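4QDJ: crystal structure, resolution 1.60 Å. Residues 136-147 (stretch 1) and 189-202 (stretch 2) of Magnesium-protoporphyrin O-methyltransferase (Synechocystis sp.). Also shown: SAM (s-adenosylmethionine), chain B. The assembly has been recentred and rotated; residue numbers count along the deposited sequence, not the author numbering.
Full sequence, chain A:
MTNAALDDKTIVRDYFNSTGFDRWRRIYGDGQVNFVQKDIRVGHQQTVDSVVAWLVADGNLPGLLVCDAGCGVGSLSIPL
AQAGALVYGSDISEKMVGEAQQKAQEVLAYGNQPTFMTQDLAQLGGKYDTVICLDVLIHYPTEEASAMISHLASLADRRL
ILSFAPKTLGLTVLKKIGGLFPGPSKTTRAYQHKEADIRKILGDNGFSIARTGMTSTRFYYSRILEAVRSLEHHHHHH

Stretch 1 136-147: VLIHYPTEEASA
Stretch 2, residues 189-202: RAYQHKEADIRKIL

After Val 136, stretch 1 makes a 3-10 turn, Leu 137 to His 139, closed by His 139 N to Val 136 O (3.1 Å) and Tyr 140 N to Leu 137 O (3.1 Å). Tyr 140 is extended (-135/146). Stretch 2 runs extended through Ala 190 to His 193 (phi/psi near -120/140). Pro 141 and Lys 194 sit at the N-cap positions of helices starting at Thr 142 and Glu 195. The two helices run in nearly the same direction; at the loops the order locally reverses. CA-CA distances are Ile 138 to Tyr 191 4.9 Å, His 139 to Ala 190 5.2 Å, Thr 142 to His 193 6.3 Å, and Ser 146 to Ile 201 6.3 Å.

One backbone-to-backbone hydrogen bond crosses between the stretches: Tyr 191 N donates to Ile 138 O at 2.6 Å. Ala 190 CA adds a CH contact to Ile 138 O at 3.4 Å.

His 193 (chi1 m, chi2 -70°) points toward stretch 1, and both ring nitrogens are satisfied there. NE2 donates to Leu 137 O at 2.9 Å (165°). Leu 137 O thus accepts twice, also from Tyr 140 N. ND1 is hydrogen-bonded to Thr 142 OG1 at 3.0 Å; either could donate. Thr 142 (chi1 m) also binds a water through OG1 (2.8 Å). That water accepts from Lys 194 N (3.0 Å), just before the helix, and donates to Asp 197 OD2 (2.6 Å).

Tyr 191 (chi1 m, chi2 87°) lays a ring face against Pro 141, whose CD sits 4.0 Å from the centroid (CH-pi). Ile 138 CG1 meets Ala 190 CB at 4.1 Å. Ser 146 CB packs on Ile 201 CD1 at 3.6 Å.

The CA-to-CB bond of Tyr 140 (chi1 m, chi2 -84°) points away from stretch 2; its OH donates to SAM N7 at 2.6 Å.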

ATOM      1  N   VAL A 136       4.302  -1.357   2.432  1.00 12.02           N
ATOM      2  CA  VAL A 136       4.194  -0.698   3.726  1.00 11.67           C
ATOM      3  C   VAL A 136       4.793  -1.586   4.815  1.00 12.08           C
ATOM      4  O   VAL A 136       5.499  -1.108   5.704  1.00 13.39           O
ATOM      5  CB  VAL A 136       2.723  -0.383   4.069  1.00 13.10           C
ATOM      6  CG1 VAL A 136       2.602   0.165   5.482  1.00 14.59           C
ATOM      7  CG2 VAL A 136       2.137   0.593   3.058  1.00 12.61           C
ATOM      8  N   LEU A 137       4.525  -2.887   4.719  1.00 12.83           N
ATOM      9  CA  LEU A 137       4.969  -3.851   5.724  1.00 14.17           C
ATOM     10  C   LEU A 137       6.489  -3.926   5.842  1.00 15.95           C
ATOM     11  O   LEU A 137       7.015  -4.384   6.853  1.00 17.85           O
ATOM     12  CB  LEU A 137       4.397  -5.239   5.420  1.00 16.95           C
ATOM     13  CG  LEU A 137       2.872  -5.352   5.462  1.00 20.48           C
ATOM     14  CD1 LEU A 137       2.424  -6.752   5.066  1.00 20.92           C
ATOM     15  CD2 LEU A 137       2.344  -4.983   6.841  1.00 22.16           C
ATOM     16  N   ILE A 138       7.185  -3.462   4.809  1.00 15.79           N
ATOM     17  CA  ILE A 138       8.644  -3.436   4.798  1.00 18.35           C
ATOM     18  C   ILE A 138       9.218  -2.577   5.936  1.00 18.58           C
ATOM     19  O   ILE A 138      10.378  -2.731   6.319  1.00 21.36           O
ATOM     20  CB  ILE A 138       9.176  -2.935   3.431  1.00 19.65           C
ATOM     21  CG1 ILE A 138      10.689  -3.149   3.314  0.58 21.16           C
ATOM     22  CG2 ILE A 138       8.787  -1.477   3.201  1.00 20.79           C
ATOM     23  CD1 ILE A 138      11.261  -2.775   1.962  0.65 21.51           C
ATOM     24  N   HIS A 139       8.396  -1.692   6.490  1.00 16.49           N
ATOM     25  CA  HIS A 139       8.851  -0.779   7.538  1.00 15.97           C
ATOM     26  C   HIS A 139       8.712  -1.348   8.948  1.00 17.39           C
ATOM     27  O   HIS A 139       9.031  -0.670   9.926  1.00 19.36           O
ATOM     28  CB  HIS A 139       8.097   0.549   7.450  1.00 16.88           C
ATOM     29  CG  HIS A 139       8.292   1.265   6.152  1.00 18.81           C
ATOM     30  ND1 HIS A 139       9.491   1.842   5.795  1.00 21.07           N
ATOM     31  CD2 HIS A 139       7.442   1.496   5.124  1.00 20.71           C
ATOM     32  CE1 HIS A 139       9.371   2.399   4.603  1.00 21.20           C
ATOM     33  NE2 HIS A 139       8.138   2.204   4.174  1.00 22.84           N
ATOM     34  N   TYR A 140       8.243  -2.587   9.053  1.00 16.85           N
ATOM     35  CA  TYR A 140       7.965  -3.179  10.359  1.00 17.66           C
ATOM     36  C   TYR A 140       8.479  -4.611  10.478  1.00 18.12           C
ATOM     37  O   TYR A 140       8.488  -5.351   9.497  1.00 18.32           O
ATOM     38  CB  TYR A 140       6.461  -3.133  10.641  1.00 17.60           C
ATOM     39  CG  TYR A 140       5.902  -1.732  10.617  1.00 16.75           C
ATOM     40  CD1 TYR A 140       5.969  -0.919  11.741  1.00 16.82           C
ATOM     41  CD2 TYR A 140       5.322  -1.212   9.465  1.00 16.19           C
ATOM     42  CE1 TYR A 140       5.468   0.366  11.724  1.00 16.13           C
ATOM     43  CE2 TYR A 140       4.818   0.075   9.438  1.00 16.19           C
ATOM     44  CZ  TYR A 140       4.894   0.860  10.571  1.00 16.01           C
ATOM     45  OH  TYR A 140       4.395   2.142  10.553  1.00 16.90           O
ATOM     46  N   PRO A 141       8.917  -5.001  11.687  1.00 20.05           N
ATOM     47  CA  PRO A 141       9.324  -6.390  11.930  1.00 21.27           C
ATOM     48  C   PRO A 141       8.125  -7.329  11.834  1.00 21.09           C
ATOM     49  O   PRO A 141       6.988  -6.870  11.934  1.00 20.66           O
ATOM     50  CB  PRO A 141       9.868  -6.351  13.361  1.00 22.66           C
ATOM     51  CG  PRO A 141       9.203  -5.173  13.989  1.00 23.28           C
ATOM     52  CD  PRO A 141       9.046  -4.165  12.891  1.00 21.33           C
ATOM     53  N   THR A 142       8.384  -8.621  11.650  1.00 20.84           N
ATOM     54  CA  THR A 142       7.330  -9.599  11.382  1.00 21.64           C
ATOM     55  C   THR A 142       6.222  -9.629  12.439  1.00 22.17           C
ATOM     56  O   THR A 142       5.044  -9.763  12.104  1.00 21.99           O
ATOM     57  CB  THR A 142       7.916 -11.016  11.201  1.00 24.17           C
ATOM     58  OG1 THR A 142       8.920 -10.990  10.178  1.00 26.12           O
ATOM     59  CG2 THR A 142       6.828 -12.002  10.805  1.00 25.18           C
ATOM     60  N   GLU A 143       6.600  -9.495  13.708  1.00 23.68           N
ATOM     61  CA  GLU A 143       5.629  -9.498  14.801  1.00 24.54           C
ATOM     62  C   GLU A 143       4.613  -8.368  14.661  1.00 24.57           C
ATOM     63  O   GLU A 143       3.410  -8.575  14.825  1.00 24.56           O
ATOM     64  CB  GLU A 143       6.339  -9.403  16.155  1.00 25.96           C
ATOM     65  N   GLU A 144       5.100  -7.171  14.351  1.00 22.94           N
ATOM     66  CA  GLU A 144       4.221  -6.024  14.170  1.00 22.84           C
ATOM     67  C   GLU A 144       3.456  -6.129  12.856  1.00 21.65           C
ATOM     68  O   GLU A 144       2.284  -5.757  12.777  1.00 22.62           O
ATOM     69  CB  GLU A 144       5.016  -4.717  14.230  1.00 24.78           C
ATOM     70  CG  GLU A 144       4.184  -3.464  13.987  1.00 28.22           C
ATOM     71  CD  GLU A 144       3.084  -3.266  15.018  1.00 29.86           C
ATOM     72  OE1 GLU A 144       3.203  -3.803  16.140  0.61 29.65           O
ATOM     73  OE2 GLU A 144       2.096  -2.571  14.701  0.51 29.60           O
ATOM     74  N   ALA A 145       4.123  -6.642  11.827  1.00 20.44           N
ATOM     75  CA  ALA A 145       3.484  -6.851  10.532  1.00 19.44           C
ATOM     76  C   ALA A 145       2.310  -7.818  10.669  1.00 18.57           C
ATOM     77  O   ALA A 145       1.282  -7.657  10.011  1.00 17.64           O
ATOM     78  CB  ALA A 145       4.491  -7.376   9.520  1.00 20.09           C
ATOM     79  N   SER A 146       2.473  -8.813  11.535  1.00 18.43           N
ATOM     80  CA  SER A 146       1.423  -9.786  11.808  1.00 19.51           C
ATOM     81  C   SER A 146       0.174  -9.114  12.369  1.00 18.77           C
ATOM     82  O   SER A 146      -0.942  -9.384  11.921  1.00 18.71           O
ATOM     83  CB  SER A 146       1.927 -10.847  12.788  1.00 22.26           C
ATOM     84  OG  SER A 146       0.908 -11.785  13.094  1.00 25.06           O
ATOM     85  N   ALA A 147       0.369  -8.240  13.351  1.00 17.42           N
ATOM     86  CA  ALA A 147      -0.738  -7.515  13.965  1.00 16.68           C
ATOM     87  C   ALA A 147      -1.407  -6.595  12.946  1.00 15.83           C
ATOM     88  O   ALA A 147      -2.628  -6.447  12.936  1.00 16.50           O
ATOM     89  CB  ALA A 147      -0.251  -6.718  15.168  1.00 18.72           C
ATOM     90  N   ARG A 189      14.462   0.184  10.299  1.00 54.28           N
ATOM     91  CA  ARG A 189      14.719   0.539   8.908  1.00 54.72           C
ATOM     92  C   ARG A 189      13.822  -0.248   7.947  1.00 46.73           C
ATOM     93  O   ARG A 189      12.605  -0.067   7.936  1.00 46.01           O
ATOM     94  CB  ARG A 189      16.199   0.342   8.563  1.00 64.00           C
ATOM     95  CG  ARG A 189      16.804  -0.976   9.045  1.00 43.45           C
ATOM     96  CD  ARG A 189      17.946  -1.424   8.139  1.00 36.74           C
ATOM     97  NE  ARG A 189      17.588  -1.354   6.723  1.00 62.38           N
ATOM     98  CZ  ARG A 189      18.017  -0.409   5.890  1.00 63.32           C
ATOM     99  NH1 ARG A 189      18.824   0.547   6.330  1.00 39.85           N
ATOM    100  NH2 ARG A 189      17.639  -0.420   4.618  1.00 47.92           N
ATOM    101  N   ALA A 190      14.430  -1.108   7.136  1.00 39.87           N
ATOM    102  CA  ALA A 190      13.688  -1.979   6.235  1.00 33.92           C
ATOM    103  C   ALA A 190      13.704  -3.412   6.757  1.00 29.15           C
ATOM    104  O   ALA A 190      14.700  -3.868   7.321  1.00 29.32           O
ATOM    105  CB  ALA A 190      14.273  -1.916   4.834  1.00 34.05           C
ATOM    106  N   TYR A 191      12.593  -4.116   6.569  1.00 25.28           N
ATOM    107  CA  TYR A 191      12.477  -5.492   7.030  1.00 25.43           C
ATOM    108  C   TYR A 191      12.011  -6.406   5.907  1.00 24.28           C
ATOM    109  O   TYR A 191      11.102  -6.063   5.150  1.00 24.37           O
ATOM    110  CB  TYR A 191      11.493  -5.586   8.198  1.00 27.09           C
ATOM    111  CG  TYR A 191      11.903  -4.804   9.426  1.00 28.68           C
ATOM    112  CD1 TYR A 191      11.565  -3.465   9.566  1.00 29.29           C
ATOM    113  CD2 TYR A 191      12.621  -5.410  10.449  1.00 29.48           C
ATOM    114  CE1 TYR A 191      11.933  -2.748  10.688  1.00 30.86           C
ATOM    115  CE2 TYR A 191      12.996  -4.701  11.574  1.00 31.34           C
ATOM    116  CZ  TYR A 191      12.649  -3.371  11.688  1.00 32.48           C
ATOM    117  OH  TYR A 191      13.020  -2.663  12.809  1.00 34.96           O
ATOM    118  N   GLN A 192      12.644  -7.568   5.803  1.00 22.73           N
ATOM    119  CA  GLN A 192      12.175  -8.613   4.906  1.00 22.76           C
ATOM    120  C   GLN A 192      11.280  -9.557   5.693  1.00 20.64           C
ATOM    121  O   GLN A 192      11.460  -9.734   6.897  1.00 22.40           O
ATOM    122  CB  GLN A 192      13.349  -9.387   4.305  1.00 24.57           C
ATOM    123  CG  GLN A 192      14.183  -8.602   3.308  1.00 26.91           C
ATOM    124  CD  GLN A 192      15.322  -9.425   2.733  1.00 29.53           C
ATOM    125  OE1 GLN A 192      15.692 -10.462   3.284  1.00 30.64           O
ATOM    126  NE2 GLN A 192      15.878  -8.971   1.617  1.00 31.37           N
ATOM    127  N   HIS A 193      10.312 -10.159   5.012  1.00 17.71           N
ATOM    128  CA  HIS A 193       9.424 -11.119   5.650  1.00 16.85           C
ATOM    129  C   HIS A 193       9.416 -12.421   4.874  1.00 16.57           C
ATOM    130  O   HIS A 193       9.421 -12.415   3.645  1.00 16.45           O
ATOM    131  CB  HIS A 193       8.003 -10.560   5.739  1.00 16.66           C
ATOM    132  CG  HIS A 193       7.911  -9.280   6.506  1.00 16.39           C
ATOM    133  ND1 HIS A 193       8.086  -9.219   7.872  1.00 18.40           N
ATOM    134  CD2 HIS A 193       7.671  -8.012   6.100  1.00 16.28           C
ATOM    135  CE1 HIS A 193       7.955  -7.968   8.274  1.00 17.79           C
ATOM    136  NE2 HIS A 193       7.704  -7.215   7.218  1.00 17.97           N
ATOM    137  N   LYS A 194       9.418 -13.537   5.595  1.00 15.74           N
ATOM    138  CA  LYS A 194       9.307 -14.845   4.968  1.00 15.12           C
ATOM    139  C   LYS A 194       7.906 -15.018   4.410  1.00 12.54           C
ATOM    140  O   LYS A 194       6.921 -14.739   5.096  1.00 12.41           O
ATOM    141  CB  LYS A 194       9.594 -15.959   5.977  1.00 16.40           C
ATOM    142  CG  LYS A 194      11.020 -15.990   6.499  1.00 19.13           C
ATOM    143  CD  LYS A 194      11.227 -17.151   7.460  1.00 22.68           C
ATOM    144  CE  LYS A 194      12.649 -17.177   8.000  0.59 23.59           C
ATOM    145  NZ  LYS A 194      13.658 -17.290   6.910  0.28 24.13           N
ATOM    146  N   GLU A 195       7.817 -15.481   3.167  1.00 11.91           N
ATOM    147  CA  GLU A 195       6.522 -15.743   2.550  1.00 11.06           C
ATOM    148  C   GLU A 195       5.728 -16.764   3.361  1.00 11.61           C
ATOM    149  O   GLU A 195       4.508 -16.664   3.470  1.00 11.98           O
ATOM    150  CB  GLU A 195       6.685 -16.211   1.100  1.00 11.18           C
ATOM    151  CG  GLU A 195       5.377 -16.643   0.452  1.00 11.31           C
ATOM    152  CD  GLU A 195       5.447 -16.699  -1.061  1.00 11.05           C
ATOM    153  OE1 GLU A 195       6.336 -16.047  -1.649  1.00 11.95           O
ATOM    154  OE2 GLU A 195       4.606 -17.398  -1.665  1.00 11.63           O
ATOM    155  N   ALA A 196       6.429 -17.732   3.943  1.00 11.59           N
ATOM    156  CA  ALA A 196       5.783 -18.737   4.779  1.00 12.92           C
ATOM    157  C   ALA A 196       5.100 -18.090   5.982  1.00 13.52           C
ATOM    158  O   ALA A 196       4.006 -18.495   6.377  1.00 14.23           O
ATOM    159  CB  ALA A 196       6.790 -19.790   5.232  1.00 13.81           C
ATOM    160  N   ASP A 197       5.745 -17.075   6.553  1.00 13.83           N
ATOM    161  CA  ASP A 197       5.176 -16.347   7.683  1.00 14.53           C
ATOM    162  C   ASP A 197       3.948 -15.544   7.263  1.00 13.49           C
ATOM    163  O   ASP A 197       2.929 -15.553   7.950  1.00 13.69           O
ATOM    164  CB  ASP A 197       6.212 -15.414   8.316  1.00 15.26           C
ATOM    165  CG  ASP A 197       7.315 -16.164   9.038  0.71 16.26           C
ATOM    166  OD1 ASP A 197       7.147 -17.371   9.308  0.78 17.95           O
ATOM    167  OD2 ASP A 197       8.350 -15.538   9.349  0.77 16.70           O
ATOM    168  N   ILE A 198       4.049 -14.846   6.135  1.00 12.43           N
ATOM    169  CA  ILE A 198       2.939 -14.041   5.635  1.00 11.44           C
ATOM    170  C   ILE A 198       1.731 -14.917   5.298  1.00 10.30           C
ATOM    171  O   ILE A 198       0.596 -14.580   5.639  1.00 11.79           O
ATOM    172  CB  ILE A 198       3.348 -13.213   4.398  1.00 11.95           C
ATOM    173  CG1 ILE A 198       4.521 -12.286   4.738  1.00 13.66           C
ATOM    174  CG2 ILE A 198       2.167 -12.399   3.882  1.00 12.46           C
ATOM    175  CD1 ILE A 198       4.203 -11.266   5.814  1.00 15.16           C
ATOM    176  N   ARG A 199       1.977 -16.046   4.640  1.00 10.94           N
ATOM    177  CA  ARG A 199       0.901 -16.973   4.301  1.00 10.31           C
ATOM    178  C   ARG A 199       0.245 -17.562   5.548  1.00 12.46           C
ATOM    179  O   ARG A 199      -0.966 -17.777   5.575  1.00 13.63           O
ATOM    180  CB  ARG A 199       1.411 -18.097   3.397  1.00 10.86           C
ATOM    181  CG  ARG A 199       1.664 -17.679   1.956  1.00 11.11           C
ATOM    182  CD  ARG A 199       2.195 -18.855   1.154  1.00 10.96           C
ATOM    183  NE  ARG A 199       2.431 -18.522  -0.246  1.00 12.10           N
ATOM    184  CZ  ARG A 199       1.665 -18.926  -1.255  1.00 11.16           C
ATOM    185  NH1 ARG A 199       0.602 -19.686  -1.026  1.00 12.54           N
ATOM    186  NH2 ARG A 199       1.968 -18.571  -2.496  1.00 11.23           N
ATOM    187  N   LYS A 200       1.050 -17.819   6.577  1.00 12.05           N
ATOM    188  CA  LYS A 200       0.542 -18.360   7.832  1.00 13.93           C
ATOM    189  C   LYS A 200      -0.388 -17.364   8.518  1.00 14.28           C
ATOM    190  O   LYS A 200      -1.470 -17.727   8.980  1.00 15.76           O
ATOM    191  CB  LYS A 200       1.701 -18.741   8.760  1.00 15.89           C
ATOM    192  CG  LYS A 200       1.278 -19.335  10.096  1.00 20.32           C
ATOM    193  CD  LYS A 200       0.424 -20.575   9.904  1.00 23.43           C
ATOM    194  CE  LYS A 200       0.276 -21.356  11.203  0.65 25.70           C
ATOM    195  NZ  LYS A 200      -0.315 -20.537  12.296  1.00 27.61           N
ATOM    196  N   ILE A 201       0.039 -16.105   8.574  1.00 14.13           N
ATOM    197  CA  ILE A 201      -0.764 -15.045   9.175  1.00 14.55           C
ATOM    198  C   ILE A 201      -2.081 -14.866   8.423  1.00 13.98           C
ATOM    199  O   ILE A 201      -3.140 -14.710   9.032  1.00 14.95           O
ATOM    200  CB  ILE A 201       0.009 -13.711   9.205  1.00 16.17           C
ATOM    201  CG1 ILE A 201       1.278 -13.857  10.045  1.00 19.48           C
ATOM    202  CG2 ILE A 201      -0.865 -12.590   9.754  1.00 17.88           C
ATOM    203  CD1 ILE A 201       2.312 -12.791   9.774  1.00 20.75           C
ATOM    204  N   LEU A 202      -2.015 -14.899   7.097  1.00 13.51           N
ATOM    205  CA  LEU A 202      -3.217 -14.788   6.278  1.00 13.49           C
ATOM    206  C   LEU A 202      -4.155 -15.969   6.524  1.00 14.81           C
ATOM    207  O   LEU A 202      -5.367 -15.795   6.652  1.00 16.34           O
ATOM    208  CB  LEU A 202      -2.855 -14.677   4.796  1.00 11.90           C
ATOM    209  CG  LEU A 202      -2.254 -13.331   4.379  1.00 11.43           C
ATOM    210  CD1 LEU A 202      -1.656 -13.400   2.978  1.00 10.97           C
ATOM    211  CD2 LEU A 202      -3.304 -12.230   4.462  1.00 12.38           C
TER
HETATM  212  N   SAM B 301       1.460   2.048  -0.711  1.00 14.30           N
HETATM  213  CA  SAM B 301       2.037   3.211  -1.381  1.00 17.95           C
HETATM  214  C   SAM B 301       2.552   2.838  -2.764  1.00 19.22           C
HETATM  215  O   SAM B 301       2.904   1.685  -3.017  1.00 20.84           O
HETATM  216  OXT SAM B 301       2.621   3.683  -3.658  1.00 18.52           O
HETATM  217  CB  SAM B 301       3.136   3.874  -0.549  1.00 20.96           C
HETATM  218  CG  SAM B 301       4.337   3.010  -0.168  1.00 22.70           C
HETATM  219  SD  SAM B 301       5.597   3.956   0.737  1.00 24.09           S
HETATM  220  CE  SAM B 301       7.063   2.918   0.520  0.71 24.00           C
HETATM  221  C5' SAM B 301       5.174   3.526   2.439  1.00 19.71           C
HETATM  222  C4' SAM B 301       4.039   4.387   2.970  1.00 15.58           C
HETATM  223  O4' SAM B 301       3.441   3.720   4.061  1.00 14.40           O
HETATM  224  C3' SAM B 301       4.505   5.746   3.477  1.00 13.76           C
HETATM  225  O3' SAM B 301       3.743   6.754   2.856  1.00 14.47           O
HETATM  226  C2' SAM B 301       4.199   5.721   4.962  1.00 13.95           C
HETATM  227  O2' SAM B 301       3.778   6.980   5.440  1.00 14.55           O
HETATM  228  C1' SAM B 301       3.097   4.678   5.034  1.00 12.67           C
HETATM  229  N9  SAM B 301       2.972   4.043   6.352  1.00 11.05           N
HETATM  230  C8  SAM B 301       3.975   3.536   7.133  1.00 11.60           C
HETATM  231  N7  SAM B 301       3.419   3.044   8.265  1.00 11.77           N
HETATM  232  C5  SAM B 301       2.081   3.232   8.208  1.00 10.56           C
HETATM  233  C6  SAM B 301       1.053   2.924   9.086  1.00 10.46           C
HETATM  234  N6  SAM B 301       1.316   2.325  10.245  1.00 12.29           N
HETATM  235  N1  SAM B 301      -0.243   3.248   8.746  1.00 10.93           N
HETATM  236  C2  SAM B 301      -0.515   3.869   7.544  1.00 12.03           C
HETATM  237  N3  SAM B 301       0.513   4.176   6.678  1.00 10.39           N
HETATM  238  C4  SAM B 301       1.788   3.857   7.008  1.00 11.45           C
HETATM  239  O   HOH W   1       9.373 -13.272   8.533  1.00 21.29           O